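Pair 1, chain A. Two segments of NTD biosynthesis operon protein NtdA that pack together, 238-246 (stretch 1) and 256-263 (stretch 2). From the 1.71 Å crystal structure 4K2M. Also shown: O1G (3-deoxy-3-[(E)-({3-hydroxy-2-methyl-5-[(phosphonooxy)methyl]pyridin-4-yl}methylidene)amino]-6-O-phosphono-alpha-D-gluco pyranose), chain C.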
# COMPACT_ATOMS: atom_id res chain seq x y z
N ALA A 238 3.16 1.17 26.05
CA ALA A 238 3.92 0.69 24.88
C ALA A 238 4.91 1.72 24.35
O ALA A 238 4.66 2.93 24.43
CB ALA A 238 2.96 0.28 23.77
N ASP A 239 6.03 1.25 23.81
CA ASP A 239 6.95 2.16 23.12
C ASP A 239 6.40 2.55 21.76
O ASP A 239 6.47 3.71 21.35
CB ASP A 239 8.31 1.51 22.95
CG ASP A 239 8.93 1.16 24.28
OD1 ASP A 239 9.20 2.11 25.04
OD2 ASP A 239 9.13 -0.05 24.56
N ILE A 240 5.85 1.57 21.06
CA ILE A 240 5.14 1.80 19.80
C ILE A 240 3.78 1.13 19.80
O ILE A 240 3.65 -0.00 20.27
CB ILE A 240 5.96 1.27 18.61
CG1 ILE A 240 7.15 2.20 18.35
CG2 ILE A 240 5.08 1.11 17.34
CD1 ILE A 240 7.79 2.01 17.00
N THR A 241 2.78 1.82 19.27
CA THR A 241 1.45 1.26 19.06
C THR A 241 1.20 1.15 17.55
O THR A 241 1.47 2.10 16.81
CB THR A 241 0.39 2.19 19.67
OG1 THR A 241 0.57 2.26 21.10
CG2 THR A 241 -1.04 1.70 19.37
N THR A 242 0.68 0.03 17.07
CA THR A 242 0.36 -0.06 15.65
C THR A 242 -1.14 -0.21 15.44
O THR A 242 -1.82 -0.88 16.21
CB THR A 242 1.09 -1.21 14.98
OG1 THR A 242 0.66 -2.44 15.58
CG2 THR A 242 2.59 -1.06 15.17
N LEU A 243 -1.64 0.40 14.37
CA LEU A 243 -3.04 0.33 14.01
C LEU A 243 -3.18 -0.16 12.58
O LEU A 243 -2.26 0.02 11.79
CB LEU A 243 -3.69 1.71 14.11
CG LEU A 243 -3.78 2.29 15.53
CD1 LEU A 243 -4.28 3.73 15.49
CD2 LEU A 243 -4.72 1.44 16.39
N SER A 244 -4.33 -0.76 12.27
CA SER A 244 -4.72 -1.05 10.89
C SER A 244 -5.97 -0.28 10.58
O SER A 244 -6.86 -0.15 11.44
CB SER A 244 -5.05 -2.53 10.70
OG SER A 244 -5.60 -2.73 9.41
N PHE A 245 -6.06 0.24 9.35
CA PHE A 245 -7.29 0.89 8.86
C PHE A 245 -7.80 0.12 7.67
O PHE A 245 -8.43 0.67 6.77
CB PHE A 245 -7.03 2.36 8.48
CG PHE A 245 -6.39 3.15 9.58
CD1 PHE A 245 -6.95 3.17 10.85
CD2 PHE A 245 -5.20 3.82 9.35
CE1 PHE A 245 -6.33 3.89 11.88
CE2 PHE A 245 -4.59 4.54 10.37
CZ PHE A 245 -5.15 4.58 11.63
N ASN A 246 -7.53 -1.18 7.66
CA ASN A 246 -8.14 -2.06 6.67
C ASN A 246 -9.68 -1.90 6.75
O ASN A 246 -10.23 -1.62 7.83
CB ASN A 246 -7.66 -3.49 6.93
CG ASN A 246 -8.58 -4.55 6.37
OD1 ASN A 246 -9.58 -4.90 7.00
ND2 ASN A 246 -8.23 -5.09 5.19
N LYS A 256 -5.82 -0.34 1.69
CA LYS A 256 -4.93 -0.66 2.81
C LYS A 256 -4.34 0.61 3.43
O LYS A 256 -4.02 1.57 2.70
CB LYS A 256 -3.81 -1.62 2.36
CG LYS A 256 -4.31 -3.05 2.11
CD LYS A 256 -3.17 -4.03 1.81
CE LYS A 256 -2.51 -3.79 0.46
NZ LYS A 256 -3.48 -4.05 -0.64
N ALA A 257 -4.22 0.61 4.75
CA ALA A 257 -3.54 1.68 5.48
C ALA A 257 -3.36 1.25 6.93
O ALA A 257 -4.04 0.33 7.39
CB ALA A 257 -4.36 2.98 5.41
N GLY A 258 -2.47 1.93 7.65
CA GLY A 258 -2.31 1.70 9.08
C GLY A 258 -1.59 2.87 9.72
O GLY A 258 -1.45 3.93 9.12
N ALA A 259 -1.14 2.72 10.96
CA ALA A 259 -0.38 3.79 11.58
C ALA A 259 0.52 3.30 12.67
O ALA A 259 0.27 2.26 13.28
CB ALA A 259 -1.31 4.86 12.12
N ILE A 260 1.57 4.07 12.92
CA ILE A 260 2.44 3.87 14.07
C ILE A 260 2.25 5.07 14.98
O ILE A 260 2.24 6.21 14.50
CB ILE A 260 3.90 3.84 13.63
CG1 ILE A 260 4.17 2.60 12.78
CG2 ILE A 260 4.82 3.81 14.85
CD1 ILE A 260 5.53 2.65 12.07
N ALA A 261 2.09 4.85 16.28
CA ALA A 261 1.98 5.97 17.21
C ALA A 261 3.03 5.83 18.29
O ALA A 261 3.26 4.73 18.80
CB ALA A 261 0.59 6.03 17.82
N THR A 262 3.69 6.93 18.63
CA THR A 262 4.70 6.89 19.68
C THR A 262 4.83 8.26 20.32
O THR A 262 4.48 9.26 19.70
CB THR A 262 6.07 6.39 19.16
OG1 THR A 262 6.98 6.24 20.27
CG2 THR A 262 6.67 7.37 18.15
N ASP A 263 5.31 8.28 21.56
CA ASP A 263 5.64 9.54 22.21
C ASP A 263 7.11 9.93 22.01
O ASP A 263 7.51 11.04 22.34
CB ASP A 263 5.32 9.49 23.71
CG ASP A 263 3.84 9.63 24.00
OD1 ASP A 263 3.13 10.32 23.23
OD2 ASP A 263 3.37 9.06 25.02
P O1G C . -3.30 -4.98 7.79
C3A O1G C . -4.81 -8.11 12.45
O3 O1G C . -6.07 -8.59 12.56
C1 O1G C . -8.67 -10.57 8.03
N1' O1G C . -2.69 -7.61 13.36
C2 O1G C . -7.80 -10.09 9.19
O2 O1G C . -8.68 -10.23 10.36
C9A O1G C . -3.92 -8.10 13.53
C2A O1G C . -4.30 -8.61 14.91
C3 O1G C . -7.30 -8.64 9.03
N3' O1G C . -6.29 -8.48 10.09
O1 O1G C . -9.96 -9.93 8.02
C4 O1G C . -6.75 -8.37 7.62
O4 O1G C . -6.81 -6.93 7.56
C4A O1G C . -4.42 -7.62 11.21
C4B O1G C . -5.33 -7.64 10.05
C5 O1G C . -7.78 -8.87 6.60
O5 O1G C . -8.05 -10.26 6.77
C5A O1G C . -3.13 -7.12 11.06
C5T O1G C . -2.51 -6.55 9.78
C6 O1G C . -7.29 -8.85 5.18
C6A O1G C . -2.28 -7.13 12.16
OP1 O1G C . -1.88 -5.20 7.30
OP2 O1G C . -3.70 -3.54 7.80
OP3 O1G C . -4.29 -5.95 7.12
OP4 O1G C . -3.25 -5.37 9.38
O6 O1G C . -8.25 -9.05 4.22
P' O1G C . -8.15 -8.32 2.79
OP6 O1G C . -8.22 -6.84 3.08
OP7 O1G C . -6.86 -8.75 2.12
OP8 O1G C . -9.39 -8.86 2.07
O HOH W 1 2.99 3.83 21.69
O HOH W 2 5.30 5.83 23.11

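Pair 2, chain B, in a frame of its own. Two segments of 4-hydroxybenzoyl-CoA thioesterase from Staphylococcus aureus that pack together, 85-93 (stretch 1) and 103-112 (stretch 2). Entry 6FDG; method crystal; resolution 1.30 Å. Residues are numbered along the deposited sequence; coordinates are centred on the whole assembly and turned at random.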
# COMPACT_ATOMS: atom_id res chain seq x y z
N ARG B 85 -30.83 8.63 1.64
CA ARG B 85 -30.83 7.32 2.33
C ARG B 85 -30.12 6.23 1.50
O ARG B 85 -29.74 5.21 2.12
CB ARG B 85 -32.29 6.86 2.47
CG ARG B 85 -33.27 7.82 3.14
CD ARG B 85 -34.73 7.70 2.63
NE ARG B 85 -35.71 8.31 3.40
CZ ARG B 85 -36.08 9.58 3.33
NH1 ARG B 85 -35.53 10.45 2.50
NH2 ARG B 85 -36.99 10.02 4.19
N LEU B 86 -29.84 6.41 0.23
CA LEU B 86 -29.15 5.48 -0.56
C LEU B 86 -27.65 5.81 -0.80
O LEU B 86 -26.91 4.85 -1.12
CB LEU B 86 -29.83 5.28 -1.87
CG LEU B 86 -31.18 4.44 -1.76
CD1 LEU B 86 -31.87 4.46 -3.10
CD2 LEU B 86 -30.99 3.05 -1.32
N ARG B 87 -27.28 7.06 -0.68
CA ARG B 87 -25.86 7.45 -0.96
C ARG B 87 -25.52 8.72 -0.37
O ARG B 87 -26.33 9.67 -0.19
CB ARG B 87 -25.59 7.50 -2.42
CG ARG B 87 -26.27 8.56 -3.20
CD ARG B 87 -26.27 8.32 -4.74
NE ARG B 87 -26.37 6.87 -5.01
CZ ARG B 87 -27.49 6.15 -5.21
NH1 ARG B 87 -28.72 6.72 -5.35
NH2 ARG B 87 -27.34 4.81 -5.29
N SER B 88 -24.26 8.84 0.01
CA SER B 88 -23.73 10.08 0.61
C SER B 88 -22.54 10.57 -0.23
O SER B 88 -21.73 9.66 -0.68
CB SER B 88 -23.23 9.92 1.96
OG SER B 88 -24.30 9.62 2.93
N VAL B 89 -22.36 11.84 -0.42
CA VAL B 89 -21.14 12.40 -1.05
C VAL B 89 -20.44 13.23 0.00
O VAL B 89 -21.00 14.20 0.53
CB VAL B 89 -21.45 13.25 -2.26
CG1 VAL B 89 -20.16 13.80 -2.89
CG2 VAL B 89 -22.22 12.42 -3.30
N TYR B 90 -19.24 12.83 0.39
CA TYR B 90 -18.35 13.56 1.29
C TYR B 90 -17.44 14.39 0.46
O TYR B 90 -16.94 13.95 -0.62
CB TYR B 90 -17.54 12.63 2.15
CG TYR B 90 -18.28 11.74 3.10
CD1 TYR B 90 -19.00 10.66 2.69
CD2 TYR B 90 -18.33 12.09 4.46
CE1 TYR B 90 -19.72 9.87 3.62
CE2 TYR B 90 -19.04 11.29 5.40
CZ TYR B 90 -19.70 10.26 4.91
OH TYR B 90 -20.42 9.43 5.84
N LYS B 91 -17.11 15.60 0.92
CA LYS B 91 -16.07 16.45 0.33
C LYS B 91 -15.02 16.69 1.36
O LYS B 91 -15.22 16.69 2.58
CB LYS B 91 -16.67 17.78 -0.18
CG LYS B 91 -17.36 17.61 -1.52
CD LYS B 91 -17.99 18.88 -2.07
CE LYS B 91 -16.92 19.87 -2.38
NZ LYS B 91 -17.45 20.69 -3.58
N TYR B 92 -13.80 16.93 0.82
CA TYR B 92 -12.62 17.11 1.63
C TYR B 92 -11.74 18.25 1.16
O TYR B 92 -11.66 18.57 -0.05
CB TYR B 92 -11.68 15.89 1.54
CG TYR B 92 -12.43 14.58 1.78
CD1 TYR B 92 -13.02 13.92 0.67
CD2 TYR B 92 -12.49 13.99 3.00
CE1 TYR B 92 -13.76 12.75 0.85
CE2 TYR B 92 -13.20 12.77 3.18
CZ TYR B 92 -13.76 12.15 2.09
OH TYR B 92 -14.44 10.90 2.27
N GLU B 93 -11.05 18.84 2.11
CA GLU B 93 -9.93 19.81 1.82
C GLU B 93 -8.78 19.40 2.68
O GLU B 93 -8.95 19.14 3.87
CB GLU B 93 -10.34 21.27 2.19
CG GLU B 93 -11.38 21.82 1.30
CD GLU B 93 -11.93 23.22 1.71
OE1 GLU B 93 -11.78 23.56 2.86
OE2 GLU B 93 -12.59 23.75 0.83
N THR B 103 -5.04 20.17 -1.43
CA THR B 103 -5.85 19.17 -2.12
C THR B 103 -7.30 19.32 -1.81
O THR B 103 -7.66 19.71 -0.68
CB THR B 103 -5.43 17.73 -1.54
OG1 THR B 103 -4.13 17.70 -1.09
CG2 THR B 103 -5.79 16.68 -2.50
N THR B 104 -8.16 19.03 -2.76
CA THR B 104 -9.59 18.91 -2.56
C THR B 104 -10.02 17.59 -3.12
O THR B 104 -9.26 16.91 -3.86
CB THR B 104 -10.40 20.01 -3.21
OG1 THR B 104 -10.22 20.03 -4.61
CG2 THR B 104 -9.93 21.38 -2.66
N GLY B 105 -11.20 17.09 -2.73
CA GLY B 105 -11.70 15.86 -3.41
C GLY B 105 -13.02 15.49 -2.87
O GLY B 105 -13.67 16.26 -2.05
N SER B 106 -13.53 14.34 -3.28
CA SER B 106 -14.81 13.85 -2.86
C SER B 106 -14.87 12.36 -2.97
O SER B 106 -14.11 11.72 -3.73
CB SER B 106 -15.95 14.44 -3.66
OG SER B 106 -15.86 14.16 -5.03
N THR B 107 -15.74 11.73 -2.19
CA THR B 107 -16.07 10.31 -2.26
C THR B 107 -17.54 10.08 -2.16
O THR B 107 -18.18 10.60 -1.16
CB THR B 107 -15.41 9.48 -1.20
OG1 THR B 107 -15.81 9.99 0.11
CG2 THR B 107 -13.87 9.44 -1.29
N GLU B 108 -18.13 9.30 -3.06
CA GLU B 108 -19.53 8.81 -2.90
C GLU B 108 -19.46 7.48 -2.25
O GLU B 108 -18.66 6.60 -2.62
CB GLU B 108 -20.16 8.75 -4.28
CG GLU B 108 -21.66 8.26 -4.19
CD GLU B 108 -22.19 8.12 -5.59
OE1 GLU B 108 -21.60 7.32 -6.34
OE2 GLU B 108 -23.17 8.77 -5.92
N LEU B 109 -20.36 7.25 -1.26
CA LEU B 109 -20.45 6.04 -0.43
C LEU B 109 -21.89 5.52 -0.54
O LEU B 109 -22.84 6.34 -0.57
CB LEU B 109 -20.14 6.26 1.01
CG LEU B 109 -18.74 6.46 1.50
CD1 LEU B 109 -18.08 5.18 1.58
CD2 LEU B 109 -17.90 7.46 0.79
N ILE B 110 -22.04 4.24 -0.56
CA ILE B 110 -23.36 3.52 -0.46
C ILE B 110 -23.22 2.58 0.72
O ILE B 110 -22.15 2.33 1.24
CB ILE B 110 -23.80 2.81 -1.77
CG1 ILE B 110 -22.79 1.73 -2.17
CG2 ILE B 110 -23.95 3.83 -2.84
CD1 ILE B 110 -23.15 0.79 -3.30
N CYS B 111 -24.34 1.94 1.13
CA CYS B 111 -24.30 0.87 2.10
C CYS B 111 -24.93 -0.37 1.49
O CYS B 111 -25.95 -0.25 0.81
CB CYS B 111 -25.12 1.28 3.34
SG CYS B 111 -24.38 2.60 4.35
N ILE B 112 -24.30 -1.49 1.75
CA ILE B 112 -24.71 -2.76 1.17
C ILE B 112 -24.60 -3.85 2.20
O ILE B 112 -23.94 -3.82 3.16
CB ILE B 112 -23.82 -3.12 -0.04
CG1 ILE B 112 -22.38 -3.39 0.35
CG2 ILE B 112 -23.92 -2.04 -1.16
CD1 ILE B 112 -21.49 -3.74 -0.85
O HOH W 3 -27.08 2.23 -0.49

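The sharpest difference lies at the matched aromatic positions, F245(A) in pair 1 and Y92(B) in pair 2, whose side-chain centres nearly coincide after superposition. The phenylalanine can offer its neighbour only carbon: its CE2 lies 3.7 Å from CB of A259(A). The tyrosine carries a hydroxyl, and the residue matching that alanine is T107(B), so OH of Y92(B) and OG1 of T107(B) form a hydrogen bond of 2.7 Å, in which either could be the donor. A buried position thus holds an apolar pair in one protein and a matched pair of hydroxyls in the other.

The frame beneath is common. In each pair two antiparallel strands run at 166°, and 14 central residues superpose at 0.6 Å. T241(A) and A261(A) match S88(B) and L109(B); L243(A) and A259(A) match Y90(B) and T107(B). Each of these four cross-strand pairs is joined by two backbone hydrogen bonds: N of L243(A) reaches O of A259(A) at 2.9 Å, and N of Y90(B) reaches O of T107(B) at 2.9 Å. At the next step F245(A) N donates to A257(A) O at 2.8 Å, as Y92(B) N does to G105(B) O at 3.0 Å. Because these bonds use only main-chain atoms, they leave the side chains free to vary.

On the face carrying A261(A), and L109(B) in pair 2, bulk is distributed differently. A261(A) is small, whereas its match L109(B) sends CD2 to within 3.9 Å of CD1 of Y90(B), an apolar contact between buried side chains.

The other face brings G258(A) opposite S244(A), their CA atoms 4.1 Å apart. Glycine suits this conformation: an ideal CB would lie 2.6 Å from O of L243(A), a clash. The matching S106(B) does carry a side chain, and its CB packs 4.1 Å from CG of K91(B), whose end then leads away from the other stretch. S244(A) is small and polar, and its OG donates to OP2 of the bound O1G at 2.6 Å.

Near the start of stretch 1, I240(A) matches R87(B) and I260(A) matches E108(B). The isoleucines meet through their CG2 atoms at 3.7 Å, well suited to a buried site. The arginine is exposed and the glutamate partly exposed, so charge is tolerable there; NE of R87(B) and OE2 of E108(B) make a long salt bridge of 3.8 Å. This diagonal pair of positions, two residues off register, therefore accommodates either branched hydrocarbons or opposite charges.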